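Local coordinates for protein lymphotactin (PDB 2NYZ) that is a secreted C-motif chemokine that probably attracts lymphocytes but not monocytes or neutrophils by binding chemokine receptors, at residues A53-V56 and R57-R61. Numbering follows the deposited sequence.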
# COMPACT_ATOMS: atom_id res chain seq x y z
N ALA D 53 -13.30 -26.23 19.17
CA ALA D 53 -12.01 -25.79 19.69
C ALA D 53 -11.69 -26.47 21.01
O ALA D 53 -12.54 -26.52 21.91
CB ALA D 53 -12.02 -24.28 19.87
N THR D 54 -10.48 -26.98 21.14
CA THR D 54 -10.09 -27.67 22.36
C THR D 54 -10.28 -26.80 23.59
O THR D 54 -10.91 -27.23 24.55
CB THR D 54 -8.62 -28.14 22.31
OG1 THR D 54 -8.47 -29.14 21.29
CG2 THR D 54 -8.21 -28.73 23.64
N TRP D 55 -9.74 -25.58 23.56
CA TRP D 55 -9.88 -24.70 24.72
C TRP D 55 -11.34 -24.45 25.11
O TRP D 55 -11.65 -24.32 26.29
CB TRP D 55 -9.16 -23.35 24.50
CG TRP D 55 -9.79 -22.43 23.49
CD1 TRP D 55 -9.53 -22.37 22.14
CD2 TRP D 55 -10.81 -21.46 23.74
NE1 TRP D 55 -10.32 -21.42 21.55
CE2 TRP D 55 -11.12 -20.84 22.50
CE3 TRP D 55 -11.49 -21.04 24.89
CZ2 TRP D 55 -12.08 -19.84 22.39
CZ3 TRP D 55 -12.46 -20.04 24.77
CH2 TRP D 55 -12.74 -19.45 23.53
N VAL D 56 -12.23 -24.39 24.12
CA VAL D 56 -13.64 -24.18 24.39
C VAL D 56 -14.18 -25.40 25.12
O VAL D 56 -14.78 -25.29 26.19
CB VAL D 56 -14.45 -23.96 23.09
CG1 VAL D 56 -15.94 -23.86 23.41
CG2 VAL D 56 -13.98 -22.71 22.39
N ARG D 57 -13.94 -26.56 24.51
CA ARG D 57 -14.37 -27.83 25.08
C ARG D 57 -13.91 -27.94 26.53
O ARG D 57 -14.68 -28.32 27.42
CB ARG D 57 -13.79 -28.98 24.26
CG ARG D 57 -14.28 -30.35 24.68
CD ARG D 57 -13.56 -31.44 23.91
NE ARG D 57 -13.47 -31.10 22.49
CZ ARG D 57 -13.62 -31.98 21.51
NH1 ARG D 57 -13.88 -33.25 21.80
NH2 ARG D 57 -13.52 -31.60 20.25
N ASP D 58 -12.65 -27.58 26.76
CA ASP D 58 -12.05 -27.60 28.08
C ASP D 58 -12.85 -26.77 29.08
O ASP D 58 -13.06 -27.18 30.22
CB ASP D 58 -10.60 -27.08 28.01
CG ASP D 58 -9.64 -28.07 27.37
OD1 ASP D 58 -10.09 -28.89 26.54
OD2 ASP D 58 -8.43 -28.01 27.68
N VAL D 59 -13.28 -25.59 28.64
CA VAL D 59 -14.05 -24.66 29.46
C VAL D 59 -15.47 -25.16 29.68
O VAL D 59 -15.99 -25.12 30.80
CB VAL D 59 -14.11 -23.27 28.80
CG1 VAL D 59 -14.97 -22.33 29.63
CG2 VAL D 59 -12.71 -22.71 28.65
N VAL D 60 -16.10 -25.62 28.61
CA VAL D 60 -17.45 -26.14 28.68
C VAL D 60 -17.49 -27.25 29.72
O VAL D 60 -18.45 -27.37 30.49
CB VAL D 60 -17.90 -26.69 27.31
CG1 VAL D 60 -19.24 -27.37 27.42
CG2 VAL D 60 -17.97 -25.55 26.32
N ARG D 61 -16.44 -28.06 29.75
CA ARG D 61 -16.34 -29.17 30.69
C ARG D 61 -16.07 -28.64 32.09
O ARG D 61 -16.76 -28.99 33.05
CB ARG D 61 -15.21 -30.11 30.26
CG ARG D 61 -15.13 -31.39 31.08
CD ARG D 61 -13.96 -32.26 30.65
NE ARG D 61 -14.00 -32.58 29.22
CZ ARG D 61 -13.25 -32.00 28.30
NH1 ARG D 61 -12.38 -31.06 28.65
NH2 ARG D 61 -13.35 -32.37 27.03
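Arg-57, Asp-58, Val-59 and Val-60 each send the backbone N-H four residues back, to the carbonyls of Ala-53, Thr-54, Trp-55 and Val-56, as the first turns of the helix 54-64 wind up from the N-cap residue Ala-53, with Arg-57 N 3.0 Å from Ala-53 O and a weak additional bond from Val-59 N to Val-56 O. Along one flank the Thr-54 and Asp-58 side chains run next to each other in the same direction. With OG1 beside the backbone N (chi1 -65°), the Thr-54 methyl CG2 is anti to that N and comes to 3.5 Å from Asp-58 OD1. The same oxygen, Asp-58 OD1, lies 3.8 Å from Arg-61 NH1 in a long salt bridge, in the plane of the guanidinium and at its edge. This is the C-terminal helix of the chemokine fold, laid across a three-stranded antiparallel sheet, and its apolar side is carried here by Trp-55, Val-56, Val-59 and Val-60. Val-56 CG2 sits over the centre of one face of the Trp-55 ring, and Val-59 CG2 approaches the rim of the indole, close to its plane, 4.3 Å from Trp-55 CE3. One turn apart, Val-56 CG1 and Val-60 CG2 meet at 3.9 Å as the two side chains cross at a slant. Val-56 and Val-59 both press on Phe-39 of the central strand, Val-60 touches Tyr-27 of the strand 24-28, and the indole of Trp-55 rests against Ala-49 and the loop residues Thr-15, Arg-18 and Leu-19.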